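Local atomic coordinates of streptomycin 3''-adenylyltransferase (Enterococcus faecalis, PDB entry 6SXJ), a protein that confers bacterial resistance to spectinomycin by transferring the adenylyl group of ATP to the 9-hydroxyl of the antibiotic, releasing diphosphate. Residues 157-160 against 161-165; 180-183 against 184-188. All blocks are in the same frame, centred on the assembly; numbering follows the deposited sequence.

Interaction 1. Residues 157-160 against 161-165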
ATOM      1  N   ILE A 157      14.994   3.620  -9.881  1.00 72.67           N
ATOM      2  CA  ILE A 157      13.980   4.627  -9.580  1.00 69.21           C
ATOM      3  C   ILE A 157      14.653   5.720  -8.747  1.00 79.33           C
ATOM      4  O   ILE A 157      15.069   5.454  -7.609  1.00 72.72           O
ATOM      5  CB  ILE A 157      12.775   4.030  -8.849  1.00 75.24           C
ATOM      6  CG1 ILE A 157      12.235   2.825  -9.618  1.00 73.69           C
ATOM      7  CG2 ILE A 157      11.682   5.087  -8.697  1.00 73.59           C
ATOM      8  CD1 ILE A 157      11.115   2.092  -8.902  1.00 69.59           C
ATOM      9  N   PRO A 158      14.785   6.940  -9.261  1.00 73.51           N
ATOM     10  CA  PRO A 158      15.439   7.997  -8.477  1.00 74.38           C
ATOM     11  C   PRO A 158      14.668   8.267  -7.195  1.00 76.60           C
ATOM     12  O   PRO A 158      13.441   8.399  -7.205  1.00 75.64           O
ATOM     13  CB  PRO A 158      15.417   9.207  -9.419  1.00 76.17           C
ATOM     14  CG  PRO A 158      14.243   8.963 -10.318  1.00 74.66           C
ATOM     15  CD  PRO A 158      14.188   7.463 -10.505  1.00 74.21           C
ATOM     16  N   PHE A 159      15.394   8.340  -6.082  1.00 76.61           N
ATOM     17  CA  PHE A 159      14.743   8.676  -4.826  1.00 76.58           C
ATOM     18  C   PHE A 159      14.088  10.049  -4.880  1.00 78.36           C
ATOM     19  O   PHE A 159      13.154  10.312  -4.115  1.00 77.89           O
ATOM     20  CB  PHE A 159      15.742   8.626  -3.682  1.00 78.26           C
ATOM     21  CG  PHE A 159      15.132   8.903  -2.347  1.00 74.04           C
ATOM     22  CD1 PHE A 159      15.227  10.158  -1.779  1.00 86.09           C
ATOM     23  CD2 PHE A 159      14.463   7.907  -1.657  1.00 81.15           C
ATOM     24  CE1 PHE A 159      14.671  10.416  -0.545  1.00 87.63           C
ATOM     25  CE2 PHE A 159      13.903   8.160  -0.420  1.00 80.69           C
ATOM     26  CZ  PHE A 159      14.007   9.415   0.137  1.00 84.50           C
ATOM     27  N   SER A 160      14.558  10.932  -5.761  1.00 77.06           N
ATOM     28  CA  SER A 160      13.905  12.224  -5.919  1.00 75.30           C
ATOM     29  C   SER A 160      12.446  12.046  -6.319  1.00 77.79           C
ATOM     30  O   SER A 160      11.570  12.782  -5.847  1.00 81.66           O
ATOM     31  CB  SER A 160      14.656  13.065  -6.955  1.00 74.03           C
ATOM     32  OG  SER A 160      14.403  12.614  -8.273  1.00 70.59           O
ATOM     33  N   ASP A 161      12.162  11.068  -7.184  1.00 76.33           N
ATOM     34  CA  ASP A 161      10.778  10.791  -7.551  1.00 75.97           C
ATOM     35  C   ASP A 161       9.994  10.245  -6.367  1.00 73.15           C
ATOM     36  O   ASP A 161       8.790  10.495  -6.252  1.00 70.01           O
ATOM     37  CB  ASP A 161      10.720   9.806  -8.717  1.00 75.04           C
ATOM     38  CG  ASP A 161      10.924  10.475 -10.053  1.00 77.67           C
ATOM     39  OD1 ASP A 161      11.482   9.826 -10.959  1.00 82.70           O
ATOM     40  OD2 ASP A 161      10.522  11.645 -10.201  1.00 83.63           O
ATOM     41  N   VAL A 162      10.655   9.505  -5.474  1.00 67.90           N
ATOM     42  CA  VAL A 162       9.988   9.048  -4.259  1.00 72.08           C
ATOM     43  C   VAL A 162       9.628  10.240  -3.385  1.00 72.48           C
ATOM     44  O   VAL A 162       8.558  10.296  -2.768  1.00 71.68           O
ATOM     45  CB  VAL A 162      10.880   8.042  -3.509  1.00 71.24           C
ATOM     46  CG1 VAL A 162      10.309   7.790  -2.134  1.00 60.00           C
ATOM     47  CG2 VAL A 162      11.005   6.733  -4.309  1.00 62.45           C
ATOM     48  N   ARG A 163      10.507  11.222  -3.333  1.00 75.81           N
ATOM     49  CA  ARG A 163      10.181  12.439  -2.609  1.00 73.09           C
ATOM     50  C   ARG A 163       8.998  13.162  -3.243  1.00 65.36           C
ATOM     51  O   ARG A 163       8.039  13.553  -2.566  1.00 59.56           O
ATOM     52  CB  ARG A 163      11.410  13.331  -2.587  1.00 80.08           C
ATOM     53  CG  ARG A 163      12.614  12.764  -1.822  1.00 85.55           C
ATOM     54  CD  ARG A 163      13.462  13.919  -1.235  1.00 99.01           C
ATOM     55  NE  ARG A 163      14.411  13.415  -0.256  1.00 97.39           N
ATOM     56  CZ  ARG A 163      15.590  13.959  -0.020  1.00101.78           C
ATOM     57  NH1 ARG A 163      15.955  15.030  -0.706  1.00119.98           N
ATOM     58  NH2 ARG A 163      16.408  13.410   0.868  1.00 94.65           N
ATOM     59  N   ARG A 164       9.088  13.432  -4.527  1.00 65.57           N
ATOM     60  CA  ARG A 164       7.936  14.008  -5.182  1.00 68.97           C
ATOM     61  C   ARG A 164       6.676  13.222  -4.889  1.00 74.85           C
ATOM     62  O   ARG A 164       5.587  13.801  -4.860  1.00 71.30           O
ATOM     63  CB  ARG A 164       8.169  14.035  -6.680  1.00 70.85           C
ATOM     64  CG  ARG A 164       7.086  14.758  -7.489  1.00 77.31           C
ATOM     65  CD  ARG A 164       7.664  15.604  -8.662  1.00 83.59           C
ATOM     66  NE  ARG A 164       8.545  14.817  -9.509  1.00 87.19           N
ATOM     67  CZ  ARG A 164       8.219  14.403 -10.724  1.00 80.84           C
ATOM     68  NH1 ARG A 164       7.041  14.724 -11.236  1.00 74.12           N
ATOM     69  NH2 ARG A 164       9.071  13.669 -11.420  1.00 81.72           N
ATOM     70  N   ALA A 165       6.790  11.893  -4.776  1.00 70.93           N
ATOM     71  CA  ALA A 165       5.629  11.049  -4.512  1.00 65.70           C
ATOM     72  C   ALA A 165       5.051  11.325  -3.129  1.00 62.02           C
ATOM     73  O   ALA A 165       3.842  11.544  -2.977  1.00 58.46           O
ATOM     74  CB  ALA A 165       6.032   9.579  -4.653  1.00 70.92           C
TER
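With CG of Phe159 anti to the backbone N (chi1 -177°) and CG of Arg163 anti to its own carbonyl carbon (chi1 -64°), the two side chains leave successive turns of one helix and meet. The arginine chain runs extended from CG to NE, which takes NE to the rim of the ring, 3.0 Å from Phe159 CE1. NE and CZ lie at the edge, with the guanidinium turned 80° to the ring, so this is an edge contact and not a cation stacked on the face. Val162 CG1 comes obliquely to Phe159 CE2, an apolar contact at 4.0 Å; Val162 itself packs on Thr131 and Tyr135 of helix 130-139. Pro158 CG touches Asp161 OD1, an oxygen that also accepts a hydrogen bond from Trp98 NE1. Asp161 OD2 forms a salt bridge with Arg164 NH2 at 2.8 Å, its hydrogen bond weak and bent. Pro158 O accepts weak bonds from Asp161 N and, already one full turn on, Val162 N; the first strong i to i+4 bond is Arg163 N to Phe159 O (2.9 Å). This is a helix N-terminus with proline at the N-cap, opening helix 159-173 in the C-terminal domain of the aminoglycoside adenylyltransferase family.

Interaction 2. Residues 180-183 against 184-188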
ATOM      1  N   ASP A 180     -10.985   9.525   8.105  1.00 85.92           N
ATOM      2  CA  ASP A 180      -9.950   8.497   8.118  1.00 87.97           C
ATOM      3  C   ASP A 180      -8.761   9.053   8.897  1.00 87.83           C
ATOM      4  O   ASP A 180      -7.616   8.983   8.438  1.00 86.85           O
ATOM      5  CB  ASP A 180      -9.552   8.072   6.701  1.00 85.65           C
ATOM      6  CG  ASP A 180      -9.128   9.230   5.837  1.00 90.20           C
ATOM      7  OD1 ASP A 180      -8.025   9.156   5.252  1.00 90.80           O
ATOM      8  OD2 ASP A 180      -9.900  10.207   5.727  1.00 91.01           O
ATOM      9  N   GLU A 181      -9.039   9.612  10.080  1.00 84.20           N
ATOM     10  CA  GLU A 181      -8.018  10.349  10.824  1.00 78.17           C
ATOM     11  C   GLU A 181      -6.809   9.480  11.120  1.00 77.54           C
ATOM     12  O   GLU A 181      -5.667   9.872  10.849  1.00 77.76           O
ATOM     13  CB  GLU A 181      -8.599  10.882  12.133  1.00 73.27           C
ATOM     14  CG  GLU A 181      -9.572  12.019  11.969  1.00 79.88           C
ATOM     15  CD  GLU A 181     -10.961  11.532  11.642  1.00 79.38           C
ATOM     16  OE1 GLU A 181     -11.091  10.377  11.184  1.00 85.77           O
ATOM     17  OE2 GLU A 181     -11.923  12.302  11.833  1.00 73.53           O
ATOM     18  N   THR A 182      -7.036   8.296  11.696  1.00 74.77           N
ATOM     19  CA  THR A 182      -5.925   7.458  12.130  1.00 78.85           C
ATOM     20  C   THR A 182      -4.977   7.156  10.975  1.00 74.95           C
ATOM     21  O   THR A 182      -3.752   7.222  11.132  1.00 74.86           O
ATOM     22  CB  THR A 182      -6.454   6.160  12.751  1.00 81.32           C
ATOM     23  OG1 THR A 182      -7.458   6.465  13.730  1.00 83.37           O
ATOM     24  CG2 THR A 182      -5.319   5.400  13.413  1.00 80.69           C
ATOM     25  N   ASN A 183      -5.526   6.806   9.812  1.00 79.72           N
ATOM     26  CA  ASN A 183      -4.673   6.536   8.659  1.00 82.25           C
ATOM     27  C   ASN A 183      -3.817   7.753   8.328  1.00 76.00           C
ATOM     28  O   ASN A 183      -2.594   7.647   8.168  1.00 68.34           O
ATOM     29  CB  ASN A 183      -5.522   6.133   7.450  1.00 82.36           C
ATOM     30  CG  ASN A 183      -6.591   5.118   7.799  1.00 93.65           C
ATOM     31  OD1 ASN A 183      -7.304   5.269   8.792  1.00 98.64           O
ATOM     32  ND2 ASN A 183      -6.711   4.079   6.981  1.00 96.44           N
ATOM     33  N   SER A 184      -4.446   8.928   8.247  1.00 71.26           N
ATOM     34  CA  SER A 184      -3.742  10.123   7.793  1.00 72.41           C
ATOM     35  C   SER A 184      -2.615  10.500   8.748  1.00 68.71           C
ATOM     36  O   SER A 184      -1.493  10.797   8.320  1.00 76.18           O
ATOM     37  CB  SER A 184      -4.736  11.274   7.638  1.00 78.33           C
ATOM     38  OG  SER A 184      -5.534  11.101   6.480  1.00 83.62           O
ATOM     39  N   ILE A 185      -2.892  10.489  10.052  1.00 67.68           N
ATOM     40  CA  ILE A 185      -1.862  10.840  11.027  1.00 70.81           C
ATOM     41  C   ILE A 185      -0.658   9.921  10.878  1.00 65.30           C
ATOM     42  O   ILE A 185       0.486  10.375  10.763  1.00 66.20           O
ATOM     43  CB  ILE A 185      -2.428  10.777  12.458  1.00 73.47           C
ATOM     44  CG1 ILE A 185      -3.528  11.814  12.655  1.00 65.95           C
ATOM     45  CG2 ILE A 185      -1.316  10.991  13.470  1.00 76.58           C
ATOM     46  CD1 ILE A 185      -4.145  11.789  14.038  1.00 67.90           C
ATOM     47  N   LEU A 186      -0.892   8.612  10.899  1.00 67.72           N
ATOM     48  CA  LEU A 186       0.224   7.673  10.897  1.00 75.96           C
ATOM     49  C   LEU A 186       0.883   7.576   9.529  1.00 66.37           C
ATOM     50  O   LEU A 186       2.094   7.348   9.444  1.00 58.69           O
ATOM     51  CB  LEU A 186      -0.247   6.296  11.367  1.00 72.07           C
ATOM     52  CG  LEU A 186      -0.992   6.314  12.704  1.00 71.88           C
ATOM     53  CD1 LEU A 186      -1.908   5.105  12.815  1.00 88.17           C
ATOM     54  CD2 LEU A 186      -0.023   6.366  13.877  1.00 79.99           C
ATOM     55  N   THR A 187       0.118   7.760   8.454  1.00 74.63           N
ATOM     56  CA  THR A 187       0.735   7.884   7.138  1.00 75.80           C
ATOM     57  C   THR A 187       1.764   9.008   7.135  1.00 72.68           C
ATOM     58  O   THR A 187       2.916   8.815   6.726  1.00 72.34           O
ATOM     59  CB  THR A 187      -0.337   8.131   6.075  1.00 74.34           C
ATOM     60  OG1 THR A 187      -1.439   7.235   6.277  1.00 74.55           O
ATOM     61  CG2 THR A 187       0.242   7.918   4.676  1.00 78.91           C
ATOM     62  N   LEU A 188       1.367  10.195   7.604  1.00 75.15           N
ATOM     63  CA  LEU A 188       2.309  11.305   7.690  1.00 66.62           C
ATOM     64  C   LEU A 188       3.499  10.947   8.571  1.00 66.09           C
ATOM     65  O   LEU A 188       4.640  11.306   8.262  1.00 65.93           O
ATOM     66  CB  LEU A 188       1.605  12.547   8.231  1.00 62.36           C
ATOM     67  CG  LEU A 188       0.654  13.295   7.294  1.00 62.78           C
ATOM     68  CD1 LEU A 188      -0.155  14.299   8.095  1.00 57.81           C
ATOM     69  CD2 LEU A 188       1.397  13.978   6.184  1.00 64.52           C
TER
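Four i to i+4 backbone hydrogen bonds join the residues of 180-183 to 184-187, from Ser184 N to Asp180 O (3.2 Å) through Ile185 N to Glu181 O, nearly straight at 175°, and Leu186 N to Thr182 O, to Thr187 N to Asn183 O, where the position of the acceptor is less certain. They form the first turns of helix 181-196 in the C-terminal domain, with Asp180 at the N-cap position. The Asp180 side chain makes no capping bond to the backbone. Its CG sits between the backbone N and the carbonyl carbon (chi1 55°), which turns OD1 along the helix to the hydroxyl of Ser184, whose OG donates a weak hydrogen bond of 3.4 Å. This acid-serine pair lies one turn apart, and Ser184 also packs on Leu173 of the preceding helix 159-173.

Thr182 divides its two branches between different tasks. OG1 is directed to Ser228, with which it shares a hydrogen bond, and accepts a weak one from Trp236 NE1, while CG2, anti to the backbone N, lies alongside the Leu186 side chain and points the same way. Both residues also touch Ala225 of helix 216-229. Ile185 packs on Ile222 of that helix and on Leu248 of helix 241-253; within the turn, its CG1 rests 3.4 Å from Glu181 O. Leu186 also presses its branch close to a carbonyl, with CG and CD1 each 3.3 Å from Thr182 O, the acceptor of the Leu186 N-H. The same CD1 reaches the threonine methyl, and the distance of 3.5 Å between Thr182 CG2 and Leu186 CD1 is tighter than usual van der Waals contact.

How the interactions relate
Both contacts are helix N-terminal turns within the aminoglycoside adenylyltransferase C-terminal domain, and they come in series along the chain: interaction 1 starts helix 159-173 and interaction 2 starts the next helix, 181-196. Their centres lie about 21 Å apart and their nearest atoms about 9 Å, so they do not touch. The link between them runs through the far part of helix 159-173, where Ser170 and Leu173 pack against the side chains of 184-188. Interaction 1 faces helix 130-139 and the loop carrying Trp98 and His100, whereas interaction 2 is set among helices 203-212, 216-229 and 241-253. Together they mark the first turns of two consecutive helices in the C-terminal domain.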